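Local coordinates for protein 6-carboxyhexanoate--coa ligase (Bacillus subtilis, PDB 5FLG) that belongs to the 6-carboxyhexanoate--CoA ligase family and holds phosphoaminophosphonic acid-adenylate ester, pimelic acid and magnesium ions, at residues V69-K74 / V147-W152. Residues are numbered along the deposited sequence; the frame is centred on the assembly and turned at random.
Sequences VHESIK and VSRMDW. With ANP (phosphoaminophosphonic acid-adenylate ester), chain D.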
ATOM      1  N   VAL A  69     -12.999  -0.976   8.271  1.00 33.43           N
ATOM      2  CA  VAL A  69     -13.637  -2.242   8.597  1.00 35.82           C
ATOM      3  C   VAL A  69     -15.134  -2.051   8.827  1.00 38.51           C
ATOM      4  O   VAL A  69     -15.549  -1.268   9.678  1.00 30.07           O
ATOM      5  CB  VAL A  69     -12.972  -2.863   9.827  1.00 36.51           C
ATOM      6  CG1 VAL A  69     -13.606  -4.200  10.173  1.00 39.67           C
ATOM      7  CG2 VAL A  69     -11.494  -3.042   9.538  1.00 35.84           C
ATOM      8  N   HIS A  70     -15.940  -2.856   8.135  1.00 34.72           N
ATOM      9  CA  HIS A  70     -17.379  -2.724   8.253  1.00 39.13           C
ATOM     10  C   HIS A  70     -17.994  -3.690   9.261  1.00 38.36           C
ATOM     11  O   HIS A  70     -19.001  -3.381   9.856  1.00 44.35           O
ATOM     12  CB  HIS A  70     -18.041  -2.867   6.881  1.00 46.40           C
ATOM     13  CG  HIS A  70     -17.666  -1.776   5.931  1.00 50.28           C
ATOM     14  ND1 HIS A  70     -18.123  -0.482   6.070  1.00 50.84           N
ATOM     15  CD2 HIS A  70     -16.762  -1.747   4.921  1.00 56.55           C
ATOM     16  CE1 HIS A  70     -17.551   0.286   5.158  1.00 55.89           C
ATOM     17  NE2 HIS A  70     -16.718  -0.456   4.452  1.00 54.45           N
ATOM     18  N   GLU A  71     -17.322  -4.792   9.545  1.00 40.47           N
ATOM     19  CA  GLU A  71     -17.822  -5.779  10.500  1.00 41.54           C
ATOM     20  C   GLU A  71     -17.655  -5.185  11.890  1.00 43.92           C
ATOM     21  O   GLU A  71     -16.738  -4.374  12.129  1.00 35.50           O
ATOM     22  CB  GLU A  71     -17.034  -7.091  10.375  1.00 49.03           C
ATOM     23  CG  GLU A  71     -17.135  -7.791   9.006  1.00 52.29           C
ATOM     24  CD  GLU A  71     -16.403  -7.074   7.870  1.00 61.11           C
ATOM     25  OE1 GLU A  71     -15.318  -6.477   8.092  1.00 57.04           O
ATOM     26  OE2 GLU A  71     -16.945  -7.060   6.742  1.00 68.94           O
ATOM     27  N   SER A  72     -18.527  -5.556  12.817  1.00 38.72           N
ATOM     28  CA  SER A  72     -18.432  -5.000  14.167  1.00 43.64           C
ATOM     29  C   SER A  72     -17.292  -5.685  14.931  1.00 38.76           C
ATOM     30  O   SER A  72     -16.999  -6.859  14.690  1.00 30.58           O
ATOM     31  CB  SER A  72     -19.748  -5.183  14.924  1.00 51.80           C
ATOM     32  OG  SER A  72     -20.079  -6.555  14.915  1.00 55.69           O
ATOM     33  N   ILE A  73     -16.572  -4.893  15.735  1.00 31.96           N
ATOM     34  CA  ILE A  73     -15.376  -5.346  16.411  1.00 32.37           C
ATOM     35  C   ILE A  73     -15.760  -6.149  17.618  1.00 29.60           C
ATOM     36  O   ILE A  73     -16.631  -5.783  18.361  1.00 32.78           O
ATOM     37  CB  ILE A  73     -14.536  -4.149  16.940  1.00 38.24           C
ATOM     38  CG1 ILE A  73     -14.363  -3.092  15.859  1.00 38.24           C
ATOM     39  CG2 ILE A  73     -13.175  -4.609  17.427  1.00 44.03           C
ATOM     40  CD1 ILE A  73     -13.830  -3.612  14.557  1.00 37.24           C
ATOM     41  N   LYS A  74     -14.989  -7.167  17.902  1.00 30.38           N
ATOM     42  CA  LYS A  74     -15.196  -7.960  19.075  1.00 33.35           C
ATOM     43  C   LYS A  74     -13.959  -7.799  19.909  1.00 29.77           C
ATOM     44  O   LYS A  74     -12.846  -7.971  19.393  1.00 32.76           O
ATOM     45  CB  LYS A  74     -15.344  -9.425  18.683  1.00 32.52           C
ATOM     46  CG  LYS A  74     -15.308 -10.367  19.872  1.00 37.24           C
ATOM     47  CD  LYS A  74     -16.386 -10.018  20.884  1.00 39.66           C
ATOM     48  CE  LYS A  74     -16.404 -11.043  22.005  1.00 43.72           C
ATOM     49  NZ  LYS A  74     -17.777 -11.222  22.566  1.00 41.78           N
ATOM     50  N   VAL A 147      -3.193 -13.857   9.001  1.00 30.81           N
ATOM     51  CA  VAL A 147      -4.167 -13.395   9.963  1.00 31.81           C
ATOM     52  C   VAL A 147      -4.098 -11.878  10.060  1.00 33.78           C
ATOM     53  O   VAL A 147      -3.013 -11.291  10.111  1.00 29.94           O
ATOM     54  CB  VAL A 147      -3.887 -14.018  11.335  1.00 31.93           C
ATOM     55  CG1 VAL A 147      -4.918 -13.554  12.350  1.00 31.02           C
ATOM     56  CG2 VAL A 147      -3.893 -15.546  11.213  1.00 36.20           C
ATOM     57  N   SER A 148      -5.255 -11.249   9.965  1.00 29.15           N
ATOM     58  CA  SER A 148      -5.314  -9.831   9.879  1.00 31.88           C
ATOM     59  C   SER A 148      -6.411  -9.274  10.809  1.00 33.09           C
ATOM     60  O   SER A 148      -7.222 -10.028  11.345  1.00 27.40           O
ATOM     61  CB  SER A 148      -5.572  -9.473   8.431  1.00 32.01           C
ATOM     62  OG  SER A 148      -5.449  -8.093   8.222  1.00 44.60           O
ATOM     63  N   ARG A 149      -6.440  -7.952  10.967  1.00 31.74           N
ATOM     64  CA  ARG A 149      -7.534  -7.255  11.639  1.00 31.96           C
ATOM     65  C   ARG A 149      -7.613  -7.639  13.083  1.00 31.18           C
ATOM     66  O   ARG A 149      -8.708  -7.897  13.616  1.00 30.99           O
ATOM     67  CB  ARG A 149      -8.856  -7.564  10.968  1.00 30.75           C
ATOM     68  CG  ARG A 149      -8.935  -6.952   9.596  1.00 32.17           C
ATOM     69  CD  ARG A 149     -10.235  -7.310   8.934  1.00 40.36           C
ATOM     70  NE  ARG A 149     -10.343  -6.630   7.649  1.00 46.11           N
ATOM     71  CZ  ARG A 149     -11.497  -6.318   7.082  1.00 50.40           C
ATOM     72  NH1 ARG A 149     -12.647  -6.716   7.643  1.00 51.80           N
ATOM     73  NH2 ARG A 149     -11.495  -5.628   5.955  1.00 48.46           N
ATOM     74  N   MET A 150      -6.444  -7.760  13.705  1.00 28.82           N
ATOM     75  CA  MET A 150      -6.377  -7.896  15.149  1.00 30.28           C
ATOM     76  C   MET A 150      -5.364  -6.896  15.691  1.00 27.22           C
ATOM     77  O   MET A 150      -4.446  -6.495  14.975  1.00 28.95           O
ATOM     78  CB  MET A 150      -6.000  -9.294  15.555  1.00 32.46           C
ATOM     79  CG  MET A 150      -4.546  -9.681  15.279  1.00 37.80           C
ATOM     80  SD  MET A 150      -4.261 -10.065  13.551  1.00 36.59           S
ATOM     81  CE  MET A 150      -2.658 -10.838  13.600  1.00 40.87           C
ATOM     82  N   ASP A 151      -5.534  -6.480  16.936  1.00 29.63           N
ATOM     83  CA  ASP A 151      -4.591  -5.515  17.560  1.00 26.69           C
ATOM     84  C   ASP A 151      -4.900  -5.443  19.037  1.00 30.15           C
ATOM     85  O   ASP A 151      -5.876  -6.060  19.509  1.00 27.01           O
ATOM     86  CB  ASP A 151      -4.796  -4.142  16.942  1.00 28.06           C
ATOM     87  CG  ASP A 151      -3.527  -3.244  16.991  1.00 33.20           C
ATOM     88  OD1 ASP A 151      -2.632  -3.488  17.822  1.00 32.11           O
ATOM     89  OD2 ASP A 151      -3.419  -2.355  16.125  1.00 26.13           O
ATOM     90  N   TRP A 152      -4.073  -4.687  19.764  1.00 25.40           N
ATOM     91  CA  TRP A 152      -4.107  -4.644  21.201  1.00 25.23           C
ATOM     92  C   TRP A 152      -3.626  -3.247  21.570  1.00 32.73           C
ATOM     93  O   TRP A 152      -2.457  -2.975  21.431  1.00 28.76           O
ATOM     94  CB  TRP A 152      -3.119  -5.666  21.744  1.00 24.82           C
ATOM     95  CG  TRP A 152      -3.255  -5.924  23.195  1.00 23.82           C
ATOM     96  CD1 TRP A 152      -3.809  -5.095  24.116  1.00 23.95           C
ATOM     97  CD2 TRP A 152      -2.652  -6.982  23.928  1.00 23.22           C
ATOM     98  NE1 TRP A 152      -3.665  -5.615  25.363  1.00 23.27           N
ATOM     99  CE2 TRP A 152      -2.948  -6.775  25.276  1.00 23.74           C
ATOM    100  CE3 TRP A 152      -1.857  -8.064  23.579  1.00 22.67           C
ATOM    101  CZ2 TRP A 152      -2.655  -7.717  26.250  1.00 21.76           C
ATOM    102  CZ3 TRP A 152      -1.454  -8.915  24.550  1.00 23.01           C
ATOM    103  CH2 TRP A 152      -1.848  -8.750  25.880  1.00 21.22           C
TER
HETATM  104  PG  ANP D 702       8.053  -9.093  11.413  1.00 34.61           P
HETATM  105  O1G ANP D 702       8.371  -7.734  10.855  1.00 32.91           O
HETATM  106  O2G ANP D 702       9.284  -9.834  11.858  1.00 36.24           O
HETATM  107  O3G ANP D 702       6.984  -9.136  12.457  1.00 29.62           O
HETATM  108  PB  ANP D 702       6.371 -11.245  10.243  1.00 29.51           P
HETATM  109  O1B ANP D 702       5.251 -10.791  11.110  1.00 25.35           O
HETATM  110  O2B ANP D 702       6.194 -11.731   8.853  1.00 29.38           O
HETATM  111  N3B ANP D 702       7.464  -9.922  10.039  1.00 27.99           N
HETATM  112  PA  ANP D 702       7.156 -12.724  12.584  1.00 34.05           P
HETATM  113  O1A ANP D 702       8.465 -13.076  13.121  1.00 28.96           O
HETATM  114  O2A ANP D 702       6.225 -11.764  13.268  1.00 32.00           O
HETATM  115  O3A ANP D 702       7.257 -12.355  11.021  1.00 31.40           O
HETATM  116  O5' ANP D 702       6.379 -14.174  12.450  1.00 27.61           O
HETATM  117  C5' ANP D 702       7.098 -15.347  12.195  1.00 29.63           C
HETATM  118  C4' ANP D 702       6.386 -16.154  11.106  1.00 29.70           C
HETATM  119  O4' ANP D 702       5.035 -16.393  11.519  1.00 29.85           O
HETATM  120  C3' ANP D 702       6.316 -15.400   9.787  1.00 29.55           C
HETATM  121  O3' ANP D 702       7.414 -15.722   8.942  1.00 33.47           O
HETATM  122  C2' ANP D 702       5.049 -15.924   9.177  1.00 30.57           C
HETATM  123  O2' ANP D 702       5.316 -17.201   8.595  1.00 26.08           O
HETATM  124  C1' ANP D 702       4.190 -16.118  10.394  1.00 30.02           C
HETATM  125  N9  ANP D 702       3.361 -14.922  10.581  1.00 32.14           N
HETATM  126  C8  ANP D 702       3.746 -13.682  11.050  1.00 37.16           C
HETATM  127  N7  ANP D 702       2.668 -12.870  11.154  1.00 34.41           N
HETATM  128  C5  ANP D 702       1.591 -13.585  10.706  1.00 27.81           C
HETATM  129  C6  ANP D 702       0.154 -13.351  10.493  1.00 31.13           C
HETATM  130  N6  ANP D 702      -0.415 -12.168  10.746  1.00 35.14           N
HETATM  131  N1  ANP D 702      -0.611 -14.365  10.033  1.00 27.74           N
HETATM  132  C2  ANP D 702      -0.076 -15.555   9.735  1.00 26.06           C
HETATM  133  N3  ANP D 702       1.205 -15.890   9.956  1.00 27.49           N
HETATM  134  C4  ANP D 702       2.073 -14.916  10.325  1.00 28.03           C
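Arg149 reaches across to Val69 and Glu71, joining the connection between strands 61-68 and 74-76 to the segment that enters strand 150-151 and holds the adenine of phosphoaminophosphonic acid-adenylate ester. Strand 61-68 belongs to an antiparallel sheet of this ligase. Strands 74-76 and 150-151 flank 250-252 in a small parallel sheet. The Arg149 side chain is extended from CG to NE, which carries the guanidinium the full length of the chain to the loop. Arg149 NH1 and Glu71 OE1 form a salt bridge at 2.7 Å. The hydrogen bond within it is weak because it is bent, with an N-H...O angle of 126°. OE1 comes in at the edge of the guanidinium, near its plane. The carboxylate and guanidinium planes are 32° apart. The two side chains cross at about a right angle. Glu71 bends at chi2, and this brings its carboxylate back to Arg149. Val69 supplies the nonpolar side. Its CG2 sits over the centre of one guanidinium face, 4.1 Å from CZ, while its CG1 lies 3.7 Å from NH1. Val69 and Arg149 are buried, whereas Glu71 is exposed. The buried charge has further partners: Glu67 forms a salt bridge with NH2, and the Lys247 carbonyl accepts a bond from NH1. Both probably help fix the rotation of the group. On the ligand side, Val147 N donates to ANP N1 at 2.8 Å and Val147 O accepts from ANP N6 at 2.8 Å. Both bonds use backbone atoms of Val147 and meet the N1/N6 edge of the adenine. The Val147 side chain adds a contact from CB to N1. Met150, also bent at chi2, brings its terminal methyl CE to 3.9 Å from ANP N6.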